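Local coordinates for single-stranded DNA-binding protein WHY3, chloroplastic (Arabidopsis thaliana, PDB 4KOQ), which binds single-stranded DNA in chloroplasts and the nucleus, guarding plastid genome stability against illegitimate recombination and taking part in transcriptional repression of the kinesin gene KP1, at residues L47-A52 with K105-E110; G76-L81 with S149-V154; V11-Y16 with F144-S149. All coordinates share one frame; numbering follows the deposited sequence.

From the N terminus, strand 9-16 supplies the first half of contact 3, whose loop stays open until helix 141-158 is reached. Within that loop contact 1 is fully nested: residues 47-52 on strand 39-56 and 105-110 on strand 103-111 bring the two four-stranded antiparallel sheets together. Helix 72-79, between the two halves of contact 1, begins contact 2, which closes last, at 149-154, and so crosses both others. Contacts 2 and 3 share Ser149 on one helix, their centres about 11 Å apart; contacts 1 and 2 touch through Val109 and Leu78. Together they tie both sheets and helices 72-79 and 141-158 into one body.

Contact 1. Residues L47-A52 with K105-E110. With PO4 (phosphate ion), chain B.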
# COMPACT_ATOMS: atom_id res chain seq x y z
N LEU A 47 4.65 15.56 8.62
CA LEU A 47 5.92 14.97 8.98
C LEU A 47 6.88 16.07 9.40
O LEU A 47 7.02 17.10 8.71
CB LEU A 47 6.54 14.23 7.77
CG LEU A 47 5.75 13.02 7.26
CD1 LEU A 47 6.45 12.33 6.11
CD2 LEU A 47 5.46 12.02 8.35
N LEU A 48 7.56 15.85 10.51
CA LEU A 48 8.56 16.78 10.99
C LEU A 48 9.95 16.29 10.60
O LEU A 48 10.40 15.21 11.02
CB LEU A 48 8.51 16.86 12.53
CG LEU A 48 9.48 17.88 13.14
CD1 LEU A 48 9.23 19.27 12.58
CD2 LEU A 48 9.37 17.89 14.66
N LEU A 49 10.63 17.10 9.81
CA LEU A 49 11.99 16.83 9.38
C LEU A 49 12.96 17.64 10.22
O LEU A 49 12.78 18.84 10.34
CB LEU A 49 12.18 17.29 7.95
CG LEU A 49 11.19 16.89 6.86
CD1 LEU A 49 11.83 17.06 5.48
CD2 LEU A 49 10.70 15.52 7.01
N GLN A 50 13.98 16.99 10.76
CA GLN A 50 15.02 17.66 11.55
C GLN A 50 16.37 17.40 10.92
O GLN A 50 16.75 16.26 10.75
CB GLN A 50 15.00 17.13 12.98
CG GLN A 50 13.59 17.21 13.61
CD GLN A 50 13.59 16.96 15.12
OE1 GLN A 50 14.39 17.53 15.88
NE2 GLN A 50 12.70 16.10 15.57
N PHE A 51 17.08 18.47 10.56
CA PHE A 51 18.37 18.36 9.88
C PHE A 51 19.43 18.85 10.86
O PHE A 51 19.22 19.89 11.51
CB PHE A 51 18.45 19.27 8.65
CG PHE A 51 17.52 18.90 7.48
CD1 PHE A 51 16.16 19.18 7.53
CD2 PHE A 51 18.05 18.36 6.32
CE1 PHE A 51 15.35 18.87 6.46
CE2 PHE A 51 17.24 18.06 5.25
CZ PHE A 51 15.89 18.33 5.32
N ALA A 52 20.53 18.13 10.94
CA ALA A 52 21.66 18.58 11.79
C ALA A 52 22.99 18.40 11.10
O ALA A 52 23.25 17.36 10.47
CB ALA A 52 21.64 17.82 13.09
N LYS A 105 11.90 29.61 5.39
CA LYS A 105 12.50 28.27 5.36
C LYS A 105 12.16 27.68 4.02
O LYS A 105 11.01 27.68 3.61
CB LYS A 105 11.93 27.38 6.44
CG LYS A 105 12.21 27.85 7.86
CD LYS A 105 11.70 26.81 8.86
CE LYS A 105 12.15 27.09 10.27
NZ LYS A 105 11.69 26.04 11.17
N VAL A 106 13.19 27.19 3.35
CA VAL A 106 13.05 26.62 2.05
C VAL A 106 13.62 25.23 2.05
O VAL A 106 14.81 25.03 2.35
CB VAL A 106 13.82 27.43 1.00
CG1 VAL A 106 13.53 26.87 -0.38
CG2 VAL A 106 13.43 28.90 1.07
N LEU A 107 12.78 24.26 1.68
CA LEU A 107 13.26 22.88 1.52
C LEU A 107 13.29 22.61 0.04
O LEU A 107 12.31 22.83 -0.65
CB LEU A 107 12.31 21.88 2.17
CG LEU A 107 12.72 20.43 1.96
CD1 LEU A 107 14.00 20.12 2.70
CD2 LEU A 107 11.64 19.47 2.38
N LYS A 108 14.44 22.20 -0.47
CA LYS A 108 14.55 21.81 -1.87
C LYS A 108 15.00 20.36 -1.99
O LYS A 108 15.87 19.91 -1.25
CB LYS A 108 15.53 22.71 -2.64
CG LYS A 108 15.47 22.50 -4.11
CD LYS A 108 16.27 23.50 -4.93
CE LYS A 108 15.90 23.37 -6.39
NZ LYS A 108 16.99 23.88 -7.25
N VAL A 109 14.38 19.64 -2.91
CA VAL A 109 14.73 18.28 -3.22
C VAL A 109 15.05 18.11 -4.69
O VAL A 109 14.21 18.38 -5.56
CB VAL A 109 13.61 17.26 -2.81
CG1 VAL A 109 14.06 15.88 -3.16
CG2 VAL A 109 13.33 17.34 -1.33
N GLU A 110 16.27 17.65 -4.96
CA GLU A 110 16.83 17.62 -6.30
C GLU A 110 17.35 16.25 -6.64
O GLU A 110 17.80 15.52 -5.77
CB GLU A 110 18.01 18.58 -6.38
CG GLU A 110 17.68 20.03 -6.41
CD GLU A 110 18.94 20.89 -6.30
OE1 GLU A 110 19.84 20.52 -5.50
OE2 GLU A 110 19.04 21.91 -7.01
P PO4 B . 8.05 24.85 9.50
O1 PO4 B . 9.31 24.35 10.14
O2 PO4 B . 8.05 26.36 9.42
O3 PO4 B . 7.87 24.33 8.12
O4 PO4 B . 6.87 24.36 10.32
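Lys105 NZ gives a hydrogen bond to O1 of the phosphate ion (NZ to O1 3.1 Å) and another to the carbonyl of Val67. Its chain is extended beyond CG, and CD runs past the same anion, 3.7 Å from O1. Ser69 OG and His91 ND1 also bond the phosphate, which probably came from the crystallisation liquor; it therefore marks a place where an anion is held, without proving a natural ligand.

The direct meeting of the two strands is apolar and rests on the forked end of Leu107. With CG anti to the backbone N (chi1 177°), its two methyls divide between two partners: CD1 reaches Phe51 CZ at 3.7 Å, and CD2 reaches Leu49 CD1 at 3.9 Å. Phe51 CE1 is farther from the CD1 methyl, at 4.2 Å, so the far end of the ring does the touching, and it meets the methyl obliquely. Both Leu49 and Phe51 cross the leucine side chain at about a right angle, which keeps each approach to a few atoms and agrees with the small buried area of 93 Å². The backbones stand well apart, with Leu49 CA and Leu107 CA separated by 10.0 Å.

Along residues 105-110, two partly exposed residues are charged: Lys108 NZ forms a salt bridge with Glu110 OE2 at 2.9 Å, approaching from above the carboxylate plane, 38° out of it. The residues that touch are all buried, and Phe68 and Leu70 on strand 59-70 also pack on Leu107. Such side-chain-only contact between strands of separate four-stranded antiparallel sheets is part of the core between the two sheets of the Whirly domain.

Contact 2. Residues G76-L81 with S149-V154; sequences GNLVSL and SAFNFV
Phe151 is the first residue of 149-154 to touch the other helix. Its CB lies 3.7 Å from Val79 CG1, a methyl near the ring plane at its edge, while CE2 farther out meets Leu78 CD1, also at 3.7 Å but obliquely. CG of Phe151 stands anti to the carbonyl carbon (chi1 -70°), which carries the ring past Val79 to Leu78.

Asn152 follows at the margin, where it also meets Ser149 of the third subunit. Its amide lies broadside to Val79 CG1, whose distances to OD1 and ND2 are both 4.1 Å. A bound water then accepts from Asn152 ND2 at 3.1 Å and donates to Val79 O, also at 3.1 Å, linking the backbone of residues 76-81 to helix 141-158. An alanine here would remove the amide that packs on Val79 CG1, and would probably cost that water its link to helix 141-158. Next, Phe153 and Val154 turn to the second subunit, packing on its Pro156 and Phe164.

The direct contacts are thus van der Waals contacts, mostly apolar and built round Phe151, and the polar link found between the segments is the water-mediated one from Asn152 ND2 to Val79 O.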
# COMPACT_ATOMS: atom_id res chain seq x y z
N GLY A 76 2.80 14.58 -1.04
CA GLY A 76 2.37 14.19 -2.36
C GLY A 76 3.32 14.60 -3.47
O GLY A 76 3.54 13.84 -4.43
N ASN A 77 3.92 15.77 -3.35
CA ASN A 77 4.91 16.17 -4.32
C ASN A 77 6.08 15.21 -4.37
O ASN A 77 6.54 14.84 -5.44
CB ASN A 77 5.43 17.54 -3.98
CG ASN A 77 5.90 18.28 -5.19
OD1 ASN A 77 6.43 17.69 -6.15
ND2 ASN A 77 5.65 19.55 -5.19
N LEU A 78 6.57 14.85 -3.19
CA LEU A 78 7.74 13.97 -3.09
C LEU A 78 7.46 12.61 -3.64
O LEU A 78 8.33 12.01 -4.27
CB LEU A 78 8.21 13.86 -1.64
CG LEU A 78 8.80 15.16 -1.10
CD1 LEU A 78 9.24 14.98 0.32
CD2 LEU A 78 9.98 15.52 -1.96
N VAL A 79 6.27 12.06 -3.40
CA VAL A 79 6.01 10.71 -3.88
C VAL A 79 5.69 10.68 -5.39
O VAL A 79 5.58 9.62 -5.97
CB VAL A 79 4.83 9.95 -3.13
CG1 VAL A 79 5.16 9.73 -1.68
CG2 VAL A 79 3.53 10.66 -3.31
N SER A 80 5.56 11.83 -6.02
CA SER A 80 5.28 11.86 -7.45
C SER A 80 6.40 12.48 -8.27
O SER A 80 6.19 12.77 -9.43
CB SER A 80 3.98 12.61 -7.76
OG SER A 80 3.97 13.91 -7.26
N LEU A 81 7.57 12.69 -7.68
CA LEU A 81 8.64 13.31 -8.45
C LEU A 81 9.12 12.44 -9.60
O LEU A 81 9.42 11.29 -9.41
CB LEU A 81 9.83 13.58 -7.54
CG LEU A 81 9.72 14.73 -6.57
CD1 LEU A 81 11.01 14.84 -5.74
CD2 LEU A 81 9.48 16.07 -7.32
N SER A 149 7.94 4.55 0.28
CA SER A 149 7.08 3.56 0.89
C SER A 149 6.45 4.06 2.19
O SER A 149 5.23 3.94 2.39
CB SER A 149 7.84 2.24 1.09
OG SER A 149 7.15 1.31 1.93
N ALA A 150 7.27 4.66 3.08
CA ALA A 150 6.79 5.16 4.35
C ALA A 150 5.80 6.32 4.16
O ALA A 150 4.82 6.41 4.90
CB ALA A 150 7.97 5.64 5.22
N PHE A 151 6.06 7.18 3.18
CA PHE A 151 5.20 8.34 2.90
C PHE A 151 3.83 7.88 2.35
O PHE A 151 2.76 8.39 2.76
CB PHE A 151 5.85 9.31 1.88
CG PHE A 151 7.05 10.08 2.39
CD1 PHE A 151 7.51 9.96 3.69
CD2 PHE A 151 7.70 10.97 1.56
CE1 PHE A 151 8.60 10.69 4.13
CE2 PHE A 151 8.81 11.69 2.02
CZ PHE A 151 9.24 11.55 3.28
N ASN A 152 3.85 6.95 1.41
CA ASN A 152 2.59 6.40 0.92
C ASN A 152 1.81 5.68 2.02
O ASN A 152 0.58 5.77 2.09
CB ASN A 152 2.82 5.48 -0.28
CG ASN A 152 2.85 6.24 -1.57
OD1 ASN A 152 2.01 7.10 -1.80
ND2 ASN A 152 3.82 5.92 -2.42
N PHE A 153 2.50 4.98 2.89
CA PHE A 153 1.88 4.38 4.05
C PHE A 153 1.19 5.41 4.95
O PHE A 153 0.05 5.22 5.43
CB PHE A 153 2.89 3.58 4.87
CG PHE A 153 2.43 3.25 6.24
CD1 PHE A 153 1.63 2.14 6.46
CD2 PHE A 153 2.77 4.04 7.32
CE1 PHE A 153 1.19 1.83 7.72
CE2 PHE A 153 2.31 3.72 8.60
CZ PHE A 153 1.52 2.62 8.78
N VAL A 154 1.88 6.50 5.23
CA VAL A 154 1.45 7.39 6.28
C VAL A 154 0.37 8.36 5.83
O VAL A 154 -0.41 8.85 6.65
CB VAL A 154 2.65 8.12 6.93
CG1 VAL A 154 3.07 9.30 6.12
CG2 VAL A 154 2.33 8.48 8.35
O HOH W 1 4.55 6.82 -5.25

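Contact 3. Residues V11-Y16 with F144-S149; sequences VGHSIY and FAVLIS
His13 reaches from strand 9-16 to Val146 and Leu147 of helix 141-158 with the far side of its imidazole. At its base, CB is still 5.7 Å from Leu147 CD2, too far to touch. CG is set anti to the backbone N (chi1 170°), beside the carbonyl carbon, and this directs the ring toward the helix. Beyond CG the two branches divide the work. CD2 meets Leu147 CD2 at 3.7 Å, with the methyl at the ring edge and near its plane. On the other branch ND1 makes no close approach to the helix, but CE1 comes within 3.9 Å of Val146 CG1. At the tip, NE2 lies between the two contacts, 3.8 Å from Val146 CG1 and 4.0 Å from Leu147 CD2. The geometry is that of an imidazole tip resting against two methyls, that of Leu147 at the edge and that of Val146 oblique to the ring.

A lighter touch extends the contact along the strand. Ile15 CD1 stands 4.4 Å from Leu147 CD1, so this leucine spreads its branches over two residues: CD2 to the histidine, CD1 to the isoleucine. The buried area, 133 Å², is correspondingly modest, and all four residues are buried.

Strand 13-16 and helix 144-149 run nearly antiparallel, 166° between their directions, with axes 11.0 Å apart at closest approach. Residues 17-22, probably needed for single-stranded DNA binding as in a related protein, follow directly on this strand. His13 also packs on Glu44 of the second subunit. Within the chain, strand 9-16 is the outermost strand of its sheet, joined to strand 20-33 by backbone hydrogen bonds of His13 with Ile24 and Ile15 with Leu22, while Leu147 also touches Ile24 and Phe120 of strand 117-126, placing helix 141-158 against both sheets.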
# COMPACT_ATOMS: atom_id res chain seq x y z
N VAL A 11 9.49 7.25 17.15
CA VAL A 11 9.84 6.34 16.05
C VAL A 11 10.38 7.13 14.85
O VAL A 11 10.10 6.80 13.69
CB VAL A 11 8.61 5.49 15.63
CG1 VAL A 11 8.25 4.49 16.77
CG2 VAL A 11 7.42 6.35 15.29
N GLY A 12 11.17 8.16 15.12
CA GLY A 12 11.85 8.89 14.07
C GLY A 12 12.66 7.96 13.17
O GLY A 12 13.31 7.03 13.62
N HIS A 13 12.57 8.20 11.88
CA HIS A 13 13.37 7.47 10.93
C HIS A 13 14.54 8.36 10.54
O HIS A 13 14.34 9.47 10.09
CB HIS A 13 12.51 7.08 9.73
CG HIS A 13 13.29 6.51 8.58
ND1 HIS A 13 13.95 5.30 8.64
CD2 HIS A 13 13.54 7.02 7.35
CE1 HIS A 13 14.56 5.08 7.49
NE2 HIS A 13 14.33 6.11 6.69
N SER A 14 15.76 7.87 10.76
CA SER A 14 16.97 8.65 10.50
C SER A 14 17.89 8.16 9.37
O SER A 14 18.05 6.97 9.12
CB SER A 14 17.77 8.73 11.78
OG SER A 14 16.96 9.25 12.81
N ILE A 15 18.54 9.13 8.75
CA ILE A 15 19.55 8.91 7.73
C ILE A 15 20.76 9.67 8.17
O ILE A 15 20.69 10.88 8.39
CB ILE A 15 19.05 9.41 6.40
CG1 ILE A 15 17.80 8.62 6.01
CG2 ILE A 15 20.11 9.25 5.30
CD1 ILE A 15 16.95 9.28 4.98
N TYR A 16 21.87 8.95 8.34
CA TYR A 16 23.10 9.54 8.85
C TYR A 16 24.16 9.56 7.77
O TYR A 16 24.50 8.53 7.21
CB TYR A 16 23.59 8.69 10.01
CG TYR A 16 22.65 8.62 11.16
CD1 TYR A 16 22.50 9.68 12.02
CD2 TYR A 16 21.89 7.48 11.39
CE1 TYR A 16 21.63 9.63 13.06
CE2 TYR A 16 21.02 7.41 12.44
CZ TYR A 16 20.90 8.49 13.28
OH TYR A 16 20.04 8.44 14.33
N PHE A 144 15.75 6.77 -0.58
CA PHE A 144 14.59 7.51 -1.03
C PHE A 144 13.41 6.56 -1.24
O PHE A 144 12.26 6.91 -0.97
CB PHE A 144 14.90 8.34 -2.29
CG PHE A 144 13.85 9.35 -2.62
CD1 PHE A 144 13.69 10.47 -1.81
CD2 PHE A 144 13.05 9.21 -3.71
CE1 PHE A 144 12.67 11.42 -2.09
CE2 PHE A 144 12.04 10.16 -4.01
CZ PHE A 144 11.88 11.26 -3.18
N ALA A 145 13.67 5.33 -1.70
CA ALA A 145 12.59 4.35 -1.86
C ALA A 145 11.91 3.98 -0.53
O ALA A 145 10.68 3.73 -0.50
CB ALA A 145 13.13 3.03 -2.57
N VAL A 146 12.70 3.91 0.53
CA VAL A 146 12.19 3.68 1.87
C VAL A 146 11.25 4.83 2.21
O VAL A 146 10.14 4.62 2.70
CB VAL A 146 13.30 3.62 2.89
CG1 VAL A 146 12.75 3.55 4.34
CG2 VAL A 146 14.18 2.39 2.65
N LEU A 147 11.70 6.06 1.97
CA LEU A 147 10.80 7.24 2.19
C LEU A 147 9.52 7.19 1.39
O LEU A 147 8.42 7.43 1.93
CB LEU A 147 11.54 8.56 1.93
CG LEU A 147 12.78 8.82 2.75
CD1 LEU A 147 13.41 10.20 2.48
CD2 LEU A 147 12.51 8.64 4.24
N ILE A 148 9.61 6.89 0.10
CA ILE A 148 8.40 6.75 -0.69
C ILE A 148 7.43 5.72 -0.10
O ILE A 148 6.21 5.97 -0.01
CB ILE A 148 8.69 6.42 -2.17
CG1 ILE A 148 9.47 7.54 -2.85
CG2 ILE A 148 7.39 6.19 -2.93
CD1 ILE A 148 9.99 7.13 -4.22
N SER A 149 7.94 4.55 0.28
CA SER A 149 7.08 3.56 0.89
C SER A 149 6.45 4.06 2.19
O SER A 149 5.23 3.94 2.39
CB SER A 149 7.84 2.24 1.09
OG SER A 149 7.15 1.31 1.93